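Local coordinates for protein fucose-specific lectin (Aleuria aurantia, PDB 6GKE) that binds L-fucose on glycans, preferring alpha-1,6-linked core fucose, through five sites set between the blades of a six-bladed beta-propeller, and forms homodimers, at residues K231-L236 and R256-L261; A206-G211 and V227-G232; G32-A37 and N52-A57. The protein carries 1 engineered substitution. All blocks are in the same frame, centred on the assembly; numbering follows the deposited sequence. Where two conformers were deposited one is given.

Contact 1 of 3, residues K231-L236 and R256-L261; sequences KGREEL and RPTPSL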
loop_
_atom_site.group_PDB
_atom_site.type_symbol
_atom_site.label_atom_id
_atom_site.label_comp_id
_atom_site.label_asym_id
_atom_site.label_seq_id
_atom_site.Cartn_x
_atom_site.Cartn_y
_atom_site.Cartn_z
ATOM N N LYS A 231 12.864 -6.474 -8.443
ATOM C CA LYS A 231 11.725 -5.653 -8.799
ATOM C C LYS A 231 10.501 -6.237 -8.094
ATOM O O LYS A 231 10.334 -7.456 -8.053
ATOM C CB LYS A 231 11.521 -5.648 -10.315
ATOM C CG LYS A 231 10.259 -4.943 -10.777
ATOM C CD LYS A 231 10.162 -4.774 -12.267
ATOM C CE LYS A 231 8.826 -4.202 -12.682
ATOM N NZ LYS A 231 8.701 -4.136 -14.155
ATOM N N GLY A 232 9.628 -5.378 -7.565
ATOM C CA GLY A 232 8.471 -5.870 -6.848
ATOM C C GLY A 232 7.645 -6.797 -7.725
ATOM O O GLY A 232 7.400 -6.505 -8.898
ATOM N N ARG A 233 7.223 -7.917 -7.133
ATOM C CA ARG A 233 6.453 -8.992 -7.787
ATOM C C ARG A 233 7.272 -9.658 -8.903
ATOM O O ARG A 233 6.712 -10.241 -9.833
ATOM C CB ARG A 233 5.085 -8.512 -8.282
ATOM C CG ARG A 233 4.051 -9.629 -8.249
ATOM C CD ARG A 233 2.705 -9.208 -8.789
ATOM N NE ARG A 233 1.670 -10.194 -8.513
ATOM C CZ ARG A 233 1.418 -11.260 -9.270
ATOM N NH1 ARG A 233 2.165 -11.510 -10.332
ATOM N NH2 ARG A 233 0.422 -12.072 -8.960
ATOM N N GLU A 234 8.603 -9.621 -8.771
ATOM C CA GLU A 234 9.512 -10.469 -9.540
ATOM C C GLU A 234 10.404 -11.189 -8.527
ATOM O O GLU A 234 10.464 -10.813 -7.359
ATOM C CB GLU A 234 10.350 -9.661 -10.531
ATOM C CG GLU A 234 9.528 -8.863 -11.521
ATOM C CD GLU A 234 8.677 -9.679 -12.475
ATOM O OE1 GLU A 234 7.777 -9.082 -13.088
ATOM O OE2 GLU A 234 8.927 -10.896 -12.614
ATOM N N GLU A 235 11.117 -12.224 -8.963
ATOM C CA GLU A 235 11.955 -12.972 -8.033
ATOM C C GLU A 235 13.214 -12.167 -7.690
ATOM O O GLU A 235 13.706 -11.353 -8.474
ATOM C CB GLU A 235 12.355 -14.334 -8.600
ATOM C CG GLU A 235 11.195 -15.235 -8.999
ATOM C CD GLU A 235 10.287 -15.760 -7.899
ATOM O OE1 GLU A 235 10.465 -15.384 -6.715
ATOM O OE2 GLU A 235 9.380 -16.553 -8.241
ATOM N N LEU A 236 13.727 -12.435 -6.488
ATOM C CA LEU A 236 15.000 -11.934 -5.999
ATOM C C LEU A 236 16.151 -12.566 -6.791
ATOM O O LEU A 236 16.143 -13.774 -7.041
ATOM C CB LEU A 236 15.101 -12.305 -4.515
ATOM C CG LEU A 236 16.392 -11.919 -3.799
ATOM C CD1 LEU A 236 16.592 -10.412 -3.786
ATOM C CD2 LEU A 236 16.389 -12.467 -2.379
ATOM N N ARG A 256 5.758 -20.483 -3.565
ATOM C CA ARG A 256 5.450 -19.081 -3.277
ATOM C C ARG A 256 6.110 -18.200 -4.329
ATOM O O ARG A 256 7.050 -17.459 -4.035
ATOM C CB ARG A 256 5.909 -18.714 -1.864
ATOM C CG ARG A 256 5.111 -19.415 -0.776
ATOM C CD ARG A 256 5.492 -18.966 0.617
ATOM N NE ARG A 256 5.246 -17.549 0.835
ATOM C CZ ARG A 256 5.538 -16.913 1.960
ATOM N NH1 ARG A 256 6.010 -17.594 2.989
ATOM N NH2 ARG A 256 5.368 -15.604 2.047
ATOM N N PRO A 257 5.634 -18.245 -5.593
ATOM C CA PRO A 257 6.246 -17.449 -6.651
ATOM C C PRO A 257 6.135 -15.947 -6.366
ATOM O O PRO A 257 5.149 -15.483 -5.789
ATOM C CB PRO A 257 5.469 -17.831 -7.918
ATOM C CG PRO A 257 4.158 -18.389 -7.402
ATOM C CD PRO A 257 4.485 -19.032 -6.070
ATOM N N THR A 258 7.176 -15.225 -6.783
ATOM C CA THR A 258 7.254 -13.760 -6.773
ATOM C C THR A 258 6.496 -13.181 -5.580
ATOM O O THR A 258 5.515 -12.458 -5.748
ATOM C CB THR A 258 6.741 -13.179 -8.098
ATOM O OG1 THR A 258 5.361 -13.500 -8.283
ATOM C CG2 THR A 258 7.520 -13.680 -9.295
ATOM N N PRO A 259 6.936 -13.472 -4.337
ATOM C CA PRO A 259 6.121 -13.198 -3.156
ATOM C C PRO A 259 5.994 -11.727 -2.729
ATOM O O PRO A 259 5.187 -11.448 -1.852
ATOM C CB PRO A 259 6.817 -14.019 -2.056
ATOM C CG PRO A 259 8.257 -14.087 -2.500
ATOM C CD PRO A 259 8.176 -14.194 -4.008
ATOM N N SER A 260 6.777 -10.819 -3.322
ATOM C CA SER A 260 6.686 -9.402 -2.978
ATOM C C SER A 260 5.565 -8.718 -3.764
ATOM O O SER A 260 5.158 -9.170 -4.824
ATOM C CB SER A 260 7.988 -8.690 -3.215
ATOM O OG SER A 260 8.334 -8.667 -4.596
ATOM N N LEU A 261 5.095 -7.588 -3.231
ATOM C CA LEU A 261 4.124 -6.761 -3.930
ATOM C C LEU A 261 4.810 -5.887 -4.974
ATOM O O LEU A 261 6.004 -5.590 -4.890
ATOM C CB LEU A 261 3.364 -5.877 -2.939
ATOM C CG LEU A 261 2.365 -6.591 -2.031
ATOM C CD1 LEU A 261 1.938 -5.658 -0.913
ATOM C CD2 LEU A 261 1.153 -7.086 -2.812
HETATM O O HOH W 1 1.941 -9.266 -5.624
HETATM O O HOH W 2 9.298 -11.181 -4.948
HETATM O O HOH W 3 9.734 -17.319 -4.772
#

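Contact 2 of 3, residues A206-G211 and V227-G232; sequences ASASAG and VYWQKG. With GOL (glycerol), chain H.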
loop_
_atom_site.group_PDB
_atom_site.type_symbol
_atom_site.label_atom_id
_atom_site.label_comp_id
_atom_site.label_asym_id
_atom_site.label_seq_id
_atom_site.Cartn_x
_atom_site.Cartn_y
_atom_site.Cartn_z
ATOM N N ALA A 206 25.602 -6.673 -14.560
ATOM C CA ALA A 206 24.514 -7.617 -14.776
ATOM C C ALA A 206 23.274 -6.880 -15.270
ATOM O O ALA A 206 22.869 -5.878 -14.691
ATOM C CB ALA A 206 24.192 -8.349 -13.498
ATOM N N SER A 207 22.638 -7.417 -16.310
ATOM C CA SER A 207 21.349 -6.914 -16.777
ATOM C C SER A 207 20.282 -7.152 -15.702
ATOM O O SER A 207 20.241 -8.212 -15.084
ATOM C CB SER A 207 20.949 -7.566 -18.071
ATOM O OG SER A 207 21.824 -7.187 -19.118
ATOM N N ALA A 208 19.406 -6.166 -15.508
ATOM C CA ALA A 208 18.308 -6.277 -14.562
ATOM C C ALA A 208 17.121 -5.462 -15.071
ATOM O O ALA A 208 17.284 -4.528 -15.855
ATOM C CB ALA A 208 18.734 -5.808 -13.194
ATOM N N SER A 209 15.927 -5.826 -14.600
ATOM C CA SER A 209 14.725 -5.054 -14.868
ATOM C C SER A 209 14.961 -3.585 -14.500
ATOM O O SER A 209 15.591 -3.291 -13.495
ATOM C CB SER A 209 13.548 -5.594 -14.090
ATOM O OG SER A 209 13.253 -6.939 -14.447
ATOM N N ALA A 210 14.410 -2.661 -15.286
ATOM C CA ALA A 210 14.510 -1.249 -14.954
ATOM C C ALA A 210 13.909 -0.995 -13.564
ATOM O O ALA A 210 12.783 -1.394 -13.288
ATOM C CB ALA A 210 13.809 -0.416 -15.998
ATOM N N GLY A 211 14.667 -0.307 -12.706
ATOM C CA GLY A 211 14.166 0.173 -11.424
ATOM C C GLY A 211 14.240 -0.839 -10.288
ATOM O O GLY A 211 13.563 -0.656 -9.287
ATOM N N VAL A 227 25.523 -9.414 -4.081
ATOM C CA VAL A 227 24.723 -8.298 -4.553
ATOM C C VAL A 227 23.326 -8.847 -4.845
ATOM O O VAL A 227 23.188 -9.840 -5.563
ATOM C CB VAL A 227 25.344 -7.644 -5.801
ATOM C CG1 VAL A 227 24.531 -6.460 -6.284
ATOM C CG2 VAL A 227 26.786 -7.232 -5.551
ATOM N N TYR A 228 22.312 -8.191 -4.273
ATOM C CA TYR A 228 20.915 -8.582 -4.400
ATOM C C TYR A 228 20.165 -7.527 -5.202
ATOM O O TYR A 228 20.391 -6.331 -5.029
ATOM C CB TYR A 228 20.252 -8.732 -3.028
ATOM C CG TYR A 228 20.910 -9.809 -2.218
ATOM C CD1 TYR A 228 20.660 -11.143 -2.495
ATOM C CD2 TYR A 228 21.854 -9.507 -1.255
ATOM C CE1 TYR A 228 21.330 -12.154 -1.826
ATOM C CE2 TYR A 228 22.529 -10.505 -0.575
ATOM C CZ TYR A 228 22.276 -11.834 -0.867
ATOM O OH TYR A 228 22.985 -12.816 -0.230
ATOM N N TRP A 229 19.229 -7.974 -6.037
ATOM C CA TRP A 229 18.304 -7.033 -6.641
ATOM C C TRP A 229 16.946 -7.689 -6.843
ATOM O O TRP A 229 16.828 -8.894 -7.033
ATOM C CB TRP A 229 18.835 -6.430 -7.946
ATOM C CG TRP A 229 19.149 -7.387 -9.052
ATOM C CD1 TRP A 229 18.335 -7.808 -10.061
ATOM C CD2 TRP A 229 20.434 -7.975 -9.301
ATOM N NE1 TRP A 229 19.024 -8.634 -10.908
ATOM C CE2 TRP A 229 20.314 -8.753 -10.469
ATOM C CE3 TRP A 229 21.664 -7.927 -8.639
ATOM C CZ2 TRP A 229 21.393 -9.459 -10.999
ATOM C CZ3 TRP A 229 22.728 -8.625 -9.161
ATOM C CH2 TRP A 229 22.592 -9.385 -10.325
ATOM N N GLN A 230 15.910 -6.847 -6.806
ATOM C CA GLN A 230 14.555 -7.328 -6.944
ATOM C C GLN A 230 13.665 -6.185 -7.416
ATOM O O GLN A 230 13.666 -5.097 -6.826
ATOM C CB GLN A 230 14.042 -7.863 -5.608
ATOM C CG GLN A 230 12.672 -8.523 -5.675
ATOM C CD GLN A 230 12.212 -8.915 -4.294
ATOM O OE1 GLN A 230 12.581 -9.971 -3.779
ATOM N NE2 GLN A 230 11.444 -8.037 -3.669
ATOM N N LYS A 231 12.864 -6.474 -8.443
ATOM C CA LYS A 231 11.725 -5.653 -8.799
ATOM C C LYS A 231 10.501 -6.237 -8.094
ATOM O O LYS A 231 10.334 -7.456 -8.053
ATOM C CB LYS A 231 11.521 -5.648 -10.315
ATOM C CG LYS A 231 10.259 -4.943 -10.777
ATOM C CD LYS A 231 10.162 -4.774 -12.267
ATOM C CE LYS A 231 8.826 -4.202 -12.682
ATOM N NZ LYS A 231 8.701 -4.136 -14.155
ATOM N N GLY A 232 9.628 -5.378 -7.565
ATOM C CA GLY A 232 8.471 -5.870 -6.848
ATOM C C GLY A 232 7.645 -6.797 -7.725
ATOM O O GLY A 232 7.400 -6.505 -8.898
HETATM C C1 GOL H . 11.323 -2.042 -7.143
HETATM O O1 GOL H . 10.008 -2.567 -6.907
HETATM C C2 GOL H . 11.514 -0.670 -6.496
HETATM O O2 GOL H . 12.865 -0.250 -6.733
HETATM C C3 GOL H . 10.547 0.391 -7.025
HETATM O O3 GOL H . 10.628 0.524 -8.451
HETATM O O HOH W 4 18.451 -9.795 -13.544
HETATM O O HOH W 5 10.756 -2.568 -14.976
#

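Contact 3 of 3, residues G32-A37 and N52-A57; sequences GKIREA and NVIGEA. With FUC (alpha-L-fucopyranose), chain C; GOL (glycerol), chain D.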
loop_
_atom_site.group_PDB
_atom_site.type_symbol
_atom_site.label_atom_id
_atom_site.label_comp_id
_atom_site.label_asym_id
_atom_site.label_seq_id
_atom_site.Cartn_x
_atom_site.Cartn_y
_atom_site.Cartn_z
ATOM N N GLY A 32 4.360 8.063 9.139
ATOM C CA GLY A 32 5.666 8.587 8.749
ATOM C C GLY A 32 6.775 8.324 9.761
ATOM O O GLY A 32 7.916 8.736 9.540
ATOM N N LYS A 33 6.463 7.647 10.872
ATOM C CA LYS A 33 7.502 7.322 11.841
ATOM C C LYS A 33 8.345 6.158 11.321
ATOM O O LYS A 33 7.858 5.306 10.588
ATOM C CB LYS A 33 6.906 6.952 13.198
ATOM C CG LYS A 33 5.974 7.989 13.799
ATOM C CD LYS A 33 6.578 9.357 13.950
ATOM C CE LYS A 33 5.576 10.349 14.503
ATOM N NZ LYS A 33 5.973 11.752 14.249
ATOM N N ILE A 34 9.612 6.133 11.739
ATOM C CA ILE A 34 10.495 5.015 11.489
ATOM C C ILE A 34 10.430 4.109 12.717
ATOM O O ILE A 34 10.716 4.559 13.825
ATOM C CB ILE A 34 11.944 5.459 11.207
ATOM C CG1 ILE A 34 12.026 6.503 10.092
ATOM C CG2 ILE A 34 12.803 4.243 10.896
ATOM C CD1 ILE A 34 13.369 7.189 9.987
ATOM N N ARG A 35 10.034 2.854 12.491
ATOM C CA ARG A 35 9.947 1.859 13.537
ATOM C C ARG A 35 11.072 0.837 13.399
ATOM O O ARG A 35 11.637 0.640 12.324
ATOM C CB ARG A 35 8.609 1.124 13.467
ATOM C CG ARG A 35 7.403 1.997 13.766
ATOM C CD ARG A 35 6.144 1.162 13.766
ATOM N NE ARG A 35 4.963 1.966 14.012
ATOM C CZ ARG A 35 3.750 1.472 14.209
ATOM N NH1 ARG A 35 3.572 0.160 14.260
ATOM N NH2 ARG A 35 2.727 2.297 14.346
ATOM N N GLU A 36 11.354 0.184 14.526
ATOM C CA GLU A 36 12.349 -0.863 14.629
ATOM C C GLU A 36 11.680 -2.169 15.066
ATOM O O GLU A 36 10.850 -2.166 15.980
ATOM C CB GLU A 36 13.401 -0.481 15.668
ATOM C CG GLU A 36 14.590 -1.426 15.749
ATOM C CD GLU A 36 15.481 -1.111 16.937
ATOM O OE1 GLU A 36 14.994 -1.269 18.074
ATOM O OE2 GLU A 36 16.648 -0.685 16.735
ATOM N N ALA A 37 12.095 -3.275 14.439
ATOM C CA ALA A 37 11.838 -4.634 14.934
ATOM C C ALA A 37 13.192 -5.277 15.244
ATOM O O ALA A 37 14.214 -4.914 14.638
ATOM C CB ALA A 37 11.040 -5.446 13.941
ATOM N N ASN A 52 7.816 1.340 19.255
ATOM C CA ASN A 52 9.150 1.051 18.727
ATOM C C ASN A 52 9.579 2.109 17.706
ATOM O O ASN A 52 10.312 1.804 16.771
ATOM C CB ASN A 52 9.196 -0.336 18.088
ATOM C CG ASN A 52 8.885 -1.430 19.084
ATOM O OD1 ASN A 52 7.803 -2.015 19.049
ATOM N ND2 ASN A 52 9.820 -1.686 19.987
ATOM N N VAL A 53 9.148 3.355 17.911
ATOM C CA VAL A 53 9.521 4.447 17.034
ATOM C C VAL A 53 10.925 4.933 17.414
ATOM O O VAL A 53 11.203 5.188 18.583
ATOM C CB VAL A 53 8.488 5.581 17.109
ATOM C CG1 VAL A 53 8.983 6.848 16.429
ATOM C CG2 VAL A 53 7.156 5.136 16.534
ATOM N N ILE A 54 11.792 5.081 16.404
ATOM C CA ILE A 54 13.175 5.532 16.603
ATOM C C ILE A 54 13.422 6.903 15.962
ATOM O O ILE A 54 14.457 7.514 16.224
ATOM C CB ILE A 54 14.192 4.476 16.113
ATOM C CG1 ILE A 54 14.212 4.259 14.594
ATOM C CG2 ILE A 54 13.968 3.172 16.864
ATOM C CD1 ILE A 54 15.049 5.241 13.813
ATOM N N GLY A 55 12.498 7.363 15.115
ATOM C CA GLY A 55 12.648 8.620 14.418
ATOM C C GLY A 55 11.466 8.834 13.502
ATOM O O GLY A 55 10.452 8.144 13.613
ATOM N N GLU A 56 11.593 9.792 12.588
ATOM C CA GLU A 56 10.534 10.117 11.651
ATOM C C GLU A 56 11.176 10.717 10.406
ATOM O O GLU A 56 12.308 11.192 10.463
ATOM C CB GLU A 56 9.524 11.076 12.273
ATOM C CG GLU A 56 10.080 12.429 12.642
ATOM C CD GLU A 56 9.028 13.238 13.375
ATOM O OE1 GLU A 56 8.476 14.170 12.778
ATOM O OE2 GLU A 56 8.718 12.884 14.528
ATOM N N ALA A 57 10.435 10.688 9.303
ATOM C CA ALA A 57 10.957 11.138 8.034
ATOM C C ALA A 57 9.777 11.500 7.136
ATOM O O ALA A 57 8.630 11.196 7.464
ATOM C CB ALA A 57 11.818 10.062 7.421
HETATM C C1 FUC C . 17.647 -2.732 21.957
HETATM C C2 FUC C . 16.604 -1.920 21.215
HETATM C C3 FUC C . 17.188 -0.589 20.747
HETATM C C4 FUC C . 18.474 -0.817 19.968
HETATM C C5 FUC C . 19.444 -1.620 20.829
HETATM C C6 FUC C . 20.755 -1.939 20.126
HETATM O O1 FUC C . 17.896 -2.073 23.192
HETATM O O2 FUC C . 15.498 -1.669 22.090
HETATM O O3 FUC C . 16.217 0.135 19.984
HETATM O O4 FUC C . 18.234 -1.546 18.760
HETATM O O5 FUC C . 18.830 -2.862 21.179
HETATM C C1 GOL D . 12.009 2.388 21.265
HETATM O O1 GOL D . 12.398 3.344 22.257
HETATM C C2 GOL D . 13.260 1.886 20.566
HETATM O O2 GOL D . 14.090 1.195 21.519
HETATM C C3 GOL D . 12.884 1.031 19.352
HETATM O O3 GOL D . 12.253 -0.197 19.700
#

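Contact 1 of 3, residues K231-L236 and R256-L261
Glu235 lays its side chain across Thr258 at about a right angle, with Glu235 CG 4.0 Å from Thr258 CG2. A bend at chi2 (-67°) sets CD beside the backbone of Thr258, whose N donates to Glu235 OE2 at 3.0 Å in a nearly straight bond (166°) that arrives from above the carboxylate plane. Thr258 CB also packs 3.4 Å from Arg233 O. A second grip lies further on, where Arg233 N donates to Ser260 OG at 2.9 Å. That N-H belongs to a type II turn running from Lys231 to Glu234, closed by Glu234 N on Lys231 O. Inside the turn Gly232 lies tight against the second loop, its CA 3.2 Å from Leu261 O. One water links the two backbones, donating to Glu234 O and accepting from Ser260 N. Two loops of the propeller are tied together here: the one joining strands 224-230 and 236-241, and the one leading from strand 249-251 into strand 267-271. Phe280 of strand 275-282 packs against Pro259 and Ser260, while Leu261 reaches Tyr6 of the second subunit.

Contact 2 of 3, residues A206-G211 and V227-G232
The indole of Trp229 takes two methyl groups from 206-211, both approaching obliquely. Ala208 CB sits by the five-membered ring, 3.6 Å from Trp229 NE1, and Ala206 CB by the six-membered ring, 3.7 Å from Trp229 CH2, so one alanine serves each end of the indole. At the rim, in the ring plane, lie Val227 CG1 and a water. This water accepts from Trp229 NE1 at 2.9 Å and donates to Ser207 O at 2.8 Å, joining the indole N-H to the backbone of the facing segment. A chi1 of 60° places Trp229 CG between its own backbone N and carbonyl carbon, and from there the indole extends to the two alanines. The ring also meets that of Tyr237, their planes only about 5° apart.

Further along, Lys231 runs fully extended past Ser209, CG anti to the backbone N (chi1 173°), and its CD lies 3.9 Å from Ser209 CB. A second water repeats the bridging pattern at the lysine tip, accepting from Lys231 NZ at 2.7 Å and donating to Ala210 O. A glycerol, probably from the crystallisation liquor, spans the far end: its O2 donates to Gly211 O, and Gly232 N donates to its O1.

The contact joins two neighbouring blades. Residues 206-207 end strand 199-207, the outermost of one four-stranded sheet, and the loop after them is held back to it by Gln183 of strand 177-183, which bonds Ser209 O and Gly211 N. Trp229 stands on strand 224-230, an inner strand of the next sheet, flanked by strands 213-219 and 236-241.

Contact 3 of 3, residues G32-A37 and N52-A57
Ile34 and the pair Ile54-Gly55 face each other across two antiparallel strands, and four backbone hydrogen bonds join the segments. Ile34 N donates to Gly55 O, while Ile54 N donates to Ile34 O at 2.8 Å, almost straight at 173°. Because Ile54 and Gly55 both stand opposite Ile34, the register slips by one in a classic beta bulge. Beyond it Glu36 N bonds Asn52 O at 3.0 Å, and at the other end Ala57 N bonds Gly32 O.

Apolar contacts lie on both faces of the hairpin. Ile34 CG2 meets Ile54 CD1 at 3.8 Å; Ile34 also packs on Cys80 and Ile54 on Val78, both of strand 73-81 in the next sheet. On the face of Lys33 and Arg35, Lys33 CB touches Val53 CG2, also at 3.8 Å.

Lys33 and Glu56 lie side by side, pointing the same way, in a salt bridge of 3.0 Å from NZ to OE2, weak as a hydrogen bond. Glu36 extends from the strand with CG anti to its backbone N (chi1 -173°) and grips fucose with both oxygens: O3 of the sugar donates to Glu36 OE1 and O4 to Glu36 OE2, each at 2.7 Å. Tyr26 OH and Gln38 NE2 bond the same carboxylate. With Arg24 and Trp97, which also bond the sugar, this is one of the propeller's five fucose sites, set between two adjacent blades.

How the contacts relate
From the N terminus, contact 3 comes first: it closes the hairpin of strands 33-40 and 46-56 in the first sheet, and is complete long before the others open. Contact 2 then closes a loop from 206-211 to 227-232 that contains strand 213-219 and the start of strand 224-230, tying one blade to the next. Contact 1 starts where contact 2 ends, sharing Lys231 and Gly232, and closes the loop around strands 236-241 and 249-251 at 256-261, on the way to the last sheet. Neither nests in the other; they follow one another, overlapping at these two residues, and touch, with Leu236 packing on Tyr228 and Trp229. Contact 3 stands apart, its centre about 27 Å from that of contact 2, across the chain's centre.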